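Local coordinates for putative sensory box/GGDEF family protein (Vibrio parahaemolyticus, PDB 3LID) that probably makes cyclic di-GMP from GTP as a whole protein, this chain being its extracellular double-PDC (Cache-type) sensor domain, at residues 111-114 against 115-118; 137-141 against 142-146. All coordinates share one frame; numbering follows the deposited sequence.

Contact 1: residues 111-114 against 115-118; sequences RDKS and AREY. With PO4 (phosphate ion), chain C.
Phosphate oxygen O2 is gripped from both segments: Lys113 NZ and Tyr118 OH each donate a hydrogen bond of 2.7 Å to PO4 O2. The setting is a phosphate site in a PDC (Cache-type) sensor domain, probably the ligand pocket, bordered here by the loop 111-114 and the start of helix 117-124. The ion probably came from the crystallisation liquor, but the place it fills is consistent with a site for an anionic ligand. Arg116 reaches O4 instead. Its NH1 to PO4 O4 bond, 2.8 Å, is the better of two, since the NH2 bond to the same oxygen is weak; O4 lies at the edge of the guanidinium, in its plane. Bends at chi2 (-63°) and chi3 (-70°) fold the arginine back, and one face of its guanidinium lies against Tyr118 CE2, which stands 3.5 Å above the plane over the centre. Arg116 NH2 also forms a salt bridge with Glu136, a second partner that helps fix the guanidinium, while Arg83, Arg153 and Asn171 add further donors to the phosphate.

A type I turn from Lys113 to Arg116 sets the backbone for this grip. Arg116 N, at the N-cap position, donates to Lys113 O over 3.1 Å. Lys113 then runs past the tyrosine hydroxyl, with CD 3.5 Å from Tyr118 OH. Ahead of the turn, Asp112 OD1 accepts from Ser114 N in an Asx turn, and on its syn side from Ser114 OG at 2.7 Å.

Contact 2: residues 137-141 against 142-146; sequences LERDK and GELVY. With PO4 (phosphate ion), chain C.
A tight beta hairpin joins strand 131-140 to the short strand 143-144 through a type I' turn from Asp140 to Glu143. The pair Asp140 and Glu143 closes it with two backbone hydrogen bonds: Asp140 N to Glu143 O and Glu143 N to Asp140 O, both 2.9 Å. Lys141 and Gly142 take the two middle places of the turn, both with positive phi, a condition glycine meets easily. Arg139 and Leu144 form the next, non-hydrogen-bonded pair, and Val145 N continues the pairing with a nearly straight bond to Glu138 O (172°).

The side chain of Arg139, one residue before the turn, reaches back to it. Its chain is extended from CG to NE and runs beside the Glu143 carbonyl, so that NH1 comes to donate to Gly142 O at 3.0 Å. That oxygen lies in the guanidinium plane, whereas the nitrogen stands above the plane of the Gly142 carbonyl. One face of the same guanidinium receives Leu144 CD2, 3.5 Å from Arg139 NH2 and displaced toward the rim of the group. Leu137 CB also touches Leu144 CD2, at 3.7 Å.

Val145 CG2 lies against the carboxylate of Asp140, 3.5 Å from Asp140 OD2. A water joins that oxygen to Leu144 O, while Asp140 OD1 has Arg111 as its partner. Arg139 N points to the phosphate and donates to PO4 O4 over 2.9 Å.

Strand 143-144 is an outermost strand of the seven-stranded antiparallel sheet. On the other flank of strand 131-140 runs strand 150-160, where Leu137 packs on Pro150, and Glu138 extends to Lys80 and Asn171 of strands 79-86 and 163-173.

How the contacts relate
Contact 1 precedes contact 2 along the chain: contact 1 runs into the start of helix 117-124, and contact 2 begins at the end of strand 131-140, the next element. Their centres lie 11 Å apart on the same side of the chain's centre. Both belong to the part of the sensor domain built on the seven-stranded antiparallel sheet, and they border a single phosphate site. The loop and helix start supply side-chain donors, the hairpin a backbone N-H. They also touch directly: Lys113 NZ comes within 2.8 Å of Arg139 O, and Arg116 NH1 packs on Arg139 CB. Two parts of the sensor domain separate in sequence thus meet at one anion site.

Contact 1: residues 111-114 against 115-118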
loop_
_atom_site.group_PDB
_atom_site.type_symbol
_atom_site.label_atom_id
_atom_site.label_comp_id
_atom_site.label_asym_id
_atom_site.label_seq_id
_atom_site.Cartn_x
_atom_site.Cartn_y
_atom_site.Cartn_z
ATOM N N ARG A 111 -10.343 -20.050 3.215
ATOM C CA ARG A 111 -10.959 -19.760 4.523
ATOM C C ARG A 111 -12.235 -18.969 4.378
ATOM O O ARG A 111 -12.511 -18.339 3.345
ATOM C CB ARG A 111 -10.026 -18.868 5.333
ATOM C CG ARG A 111 -8.767 -19.576 5.849
ATOM C CD ARG A 111 -7.574 -19.491 4.869
ATOM N NE ARG A 111 -7.313 -18.222 4.135
ATOM C CZ ARG A 111 -6.459 -17.249 4.479
ATOM N NH1 ARG A 111 -5.714 -17.300 5.604
ATOM N NH2 ARG A 111 -6.349 -16.215 3.689
ATOM N N ASP A 112 -13.041 -19.044 5.445
ATOM C CA ASP A 112 -14.245 -18.205 5.504
ATOM C C ASP A 112 -13.867 -16.828 6.069
ATOM O O ASP A 112 -13.491 -16.714 7.243
ATOM C CB ASP A 112 -15.192 -18.916 6.508
ATOM C CG ASP A 112 -16.420 -18.137 6.793
ATOM O OD1 ASP A 112 -16.619 -16.999 6.307
ATOM O OD2 ASP A 112 -17.241 -18.740 7.499
ATOM N N LYS A 113 -13.971 -15.773 5.228
ATOM C CA LYS A 113 -13.565 -14.415 5.587
ATOM C C LYS A 113 -14.752 -13.564 5.961
ATOM O O LYS A 113 -14.673 -12.328 6.036
ATOM C CB LYS A 113 -12.852 -13.769 4.416
ATOM C CG LYS A 113 -11.535 -14.434 4.169
ATOM C CD LYS A 113 -10.446 -13.947 5.171
ATOM C CE LYS A 113 -9.192 -14.793 5.022
ATOM N NZ LYS A 113 -8.018 -14.196 5.828
ATOM N N SER A 114 -15.902 -14.235 6.172
ATOM C CA SER A 114 -17.107 -13.451 6.389
ATOM C C SER A 114 -17.128 -12.559 7.632
ATOM O O SER A 114 -17.952 -11.587 7.655
ATOM C CB SER A 114 -18.340 -14.347 6.340
ATOM O OG SER A 114 -18.298 -15.220 7.466
ATOM N N ALA A 115 -16.285 -12.829 8.638
ATOM C CA ALA A 115 -16.261 -11.990 9.853
ATOM C C ALA A 115 -15.437 -10.703 9.665
ATOM O O ALA A 115 -15.542 -9.772 10.481
ATOM C CB ALA A 115 -15.690 -12.754 11.015
ATOM N N ARG A 116 -14.698 -10.602 8.560
ATOM C CA ARG A 116 -13.833 -9.453 8.372
ATOM C C ARG A 116 -14.610 -8.228 7.967
ATOM O O ARG A 116 -15.521 -8.291 7.143
ATOM C CB ARG A 116 -12.836 -9.746 7.277
ATOM C CG ARG A 116 -11.746 -10.804 7.780
ATOM C CD ARG A 116 -10.889 -10.310 8.948
ATOM N NE ARG A 116 -9.948 -9.216 8.509
ATOM C CZ ARG A 116 -8.807 -9.434 7.836
ATOM N NH1 ARG A 116 -8.421 -10.698 7.470
ATOM N NH2 ARG A 116 -8.034 -8.347 7.471
ATOM N N GLU A 117 -14.209 -7.077 8.529
ATOM C CA GLU A 117 -14.923 -5.861 8.135
ATOM C C GLU A 117 -14.791 -5.509 6.660
ATOM O O GLU A 117 -15.693 -4.916 6.076
ATOM C CB GLU A 117 -14.450 -4.708 9.046
ATOM C CG GLU A 117 -14.867 -4.958 10.532
ATOM C CD GLU A 117 -16.416 -4.929 10.770
ATOM O OE1 GLU A 117 -17.185 -4.448 9.904
ATOM O OE2 GLU A 117 -16.896 -5.467 11.805
ATOM N N TYR A 118 -13.684 -5.910 6.025
ATOM C CA TYR A 118 -13.508 -5.529 4.642
ATOM C C TYR A 118 -14.501 -6.304 3.823
ATOM O O TYR A 118 -14.962 -5.823 2.783
ATOM C CB TYR A 118 -12.043 -5.740 4.148
ATOM C CG TYR A 118 -11.574 -7.175 3.919
ATOM C CD1 TYR A 118 -12.046 -7.941 2.828
ATOM C CD2 TYR A 118 -10.645 -7.760 4.790
ATOM C CE1 TYR A 118 -11.574 -9.238 2.625
ATOM C CE2 TYR A 118 -10.157 -9.059 4.584
ATOM C CZ TYR A 118 -10.674 -9.800 3.514
ATOM O OH TYR A 118 -10.153 -11.045 3.303
HETATM P P PO4 C . -6.587 -10.944 4.324
HETATM O O1 PO4 C . -5.423 -11.880 3.951
HETATM O O2 PO4 C . -7.796 -11.888 4.380
HETATM O O3 PO4 C . -6.835 -9.897 3.277
HETATM O O4 PO4 C . -6.349 -10.314 5.692
HETATM O O HOH W 1 -14.123 -14.779 9.002
#

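Contact 2: residues 137-141 against 142-146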
loop_
_atom_site.group_PDB
_atom_site.type_symbol
_atom_site.label_atom_id
_atom_site.label_comp_id
_atom_site.label_asym_id
_atom_site.label_seq_id
_atom_site.Cartn_x
_atom_site.Cartn_y
_atom_site.Cartn_z
ATOM N N LEU A 137 -3.496 -4.741 8.169
ATOM C CA LEU A 137 -2.580 -5.922 8.119
ATOM C C LEU A 137 -3.389 -7.171 7.738
ATOM O O LEU A 137 -4.550 -7.332 8.115
ATOM C CB LEU A 137 -2.009 -6.149 9.529
ATOM C CG LEU A 137 -1.142 -4.970 9.983
ATOM C CD1 LEU A 137 -0.671 -5.048 11.438
ATOM C CD2 LEU A 137 0.089 -4.915 9.096
ATOM N N GLU A 138 -2.742 -8.054 7.009
ATOM C CA GLU A 138 -3.353 -9.380 6.694
ATOM C C GLU A 138 -3.514 -10.294 7.916
ATOM O O GLU A 138 -2.682 -10.249 8.846
ATOM C CB GLU A 138 -2.503 -10.073 5.699
ATOM C CG GLU A 138 -2.611 -9.336 4.330
ATOM C CD GLU A 138 -1.861 -10.028 3.175
ATOM O OE1 GLU A 138 -0.983 -10.839 3.441
ATOM O OE2 GLU A 138 -2.136 -9.781 1.931
ATOM N N ARG A 139 -4.568 -11.099 7.879
ATOM C CA ARG A 139 -4.775 -12.091 8.948
ATOM C C ARG A 139 -5.146 -13.458 8.334
ATOM O O ARG A 139 -5.653 -13.537 7.202
ATOM C CB ARG A 139 -5.953 -11.653 9.843
ATOM C CG ARG A 139 -5.588 -10.378 10.695
ATOM C CD ARG A 139 -6.741 -9.875 11.623
ATOM N NE ARG A 139 -6.200 -8.728 12.388
ATOM C CZ ARG A 139 -5.738 -8.705 13.629
ATOM N NH1 ARG A 139 -5.714 -9.794 14.425
ATOM N NH2 ARG A 139 -5.295 -7.509 14.113
ATOM N N ASP A 140 -4.918 -14.509 9.153
ATOM C CA ASP A 140 -5.323 -15.923 8.835
ATOM C C ASP A 140 -6.121 -16.357 10.055
ATOM O O ASP A 140 -5.573 -16.390 11.163
ATOM C CB ASP A 140 -4.091 -16.855 8.820
ATOM C CG ASP A 140 -3.082 -16.541 7.773
ATOM O OD1 ASP A 140 -3.446 -16.140 6.631
ATOM O OD2 ASP A 140 -1.873 -16.819 8.052
ATOM N N LYS A 141 -7.395 -16.732 9.843
ATOM C CA LYS A 141 -8.306 -17.145 10.948
ATOM C C LYS A 141 -8.255 -16.143 12.083
ATOM O O LYS A 141 -8.120 -16.495 13.285
ATOM C CB LYS A 141 -7.898 -18.559 11.393
ATOM C CG LYS A 141 -8.275 -19.550 10.282
ATOM C CD LYS A 141 -7.740 -20.939 10.593
ATOM C CE LYS A 141 -8.859 -21.902 10.435
ATOM N NZ LYS A 141 -9.676 -21.512 11.613
ATOM N N GLY A 142 -8.250 -14.846 11.685
ATOM C CA GLY A 142 -8.192 -13.770 12.624
ATOM C C GLY A 142 -6.846 -13.473 13.303
ATOM O O GLY A 142 -6.796 -12.590 14.149
ATOM N N GLU A 143 -5.806 -14.232 13.024
ATOM C CA GLU A 143 -4.524 -14.028 13.664
ATOM C C GLU A 143 -3.666 -13.239 12.707
ATOM O O GLU A 143 -3.644 -13.544 11.523
ATOM C CB GLU A 143 -3.844 -15.386 13.871
ATOM C CG GLU A 143 -4.702 -16.241 14.839
ATOM C CD GLU A 143 -4.074 -17.630 15.165
ATOM O OE1 GLU A 143 -2.875 -17.887 14.822
ATOM O OE2 GLU A 143 -4.813 -18.458 15.783
ATOM N N LEU A 144 -2.859 -12.347 13.226
ATOM C CA LEU A 144 -1.989 -11.624 12.296
ATOM C C LEU A 144 -1.015 -12.527 11.518
ATOM O O LEU A 144 -0.372 -13.439 12.097
ATOM C CB LEU A 144 -1.160 -10.559 13.058
ATOM C CG LEU A 144 -2.044 -9.377 13.564
ATOM C CD1 LEU A 144 -1.174 -8.568 14.570
ATOM C CD2 LEU A 144 -2.393 -8.457 12.369
ATOM N N VAL A 145 -0.849 -12.192 10.248
ATOM C CA VAL A 145 0.167 -12.856 9.439
ATOM C C VAL A 145 1.482 -12.221 9.731
ATOM O O VAL A 145 1.556 -10.981 9.771
ATOM C CB VAL A 145 -0.074 -12.625 7.929
ATOM C CG1 VAL A 145 1.155 -13.192 7.109
ATOM C CG2 VAL A 145 -1.437 -13.366 7.559
ATOM N N TYR A 146 2.498 -13.026 10.024
ATOM C CA TYR A 146 3.869 -12.479 10.183
ATOM C C TYR A 146 4.749 -13.122 9.162
ATOM O O TYR A 146 4.624 -14.352 8.919
ATOM C CB TYR A 146 4.411 -12.833 11.581
ATOM C CG TYR A 146 3.729 -12.121 12.707
ATOM C CD1 TYR A 146 4.234 -10.890 13.172
ATOM C CD2 TYR A 146 2.572 -12.624 13.301
ATOM C CE1 TYR A 146 3.633 -10.205 14.226
ATOM C CE2 TYR A 146 1.964 -11.943 14.377
ATOM C CZ TYR A 146 2.494 -10.687 14.800
ATOM O OH TYR A 146 1.882 -10.071 15.860
HETATM P P PO4 C . -6.587 -10.944 4.324
HETATM O O1 PO4 C . -5.423 -11.880 3.951
HETATM O O2 PO4 C . -7.796 -11.888 4.380
HETATM O O3 PO4 C . -6.835 -9.897 3.277
HETATM O O4 PO4 C . -6.349 -10.314 5.692
HETATM O O HOH W 2 -0.024 -8.956 8.768
HETATM O O HOH W 3 -1.111 -16.033 10.709
HETATM O O HOH W 4 -7.456 -18.420 15.123
#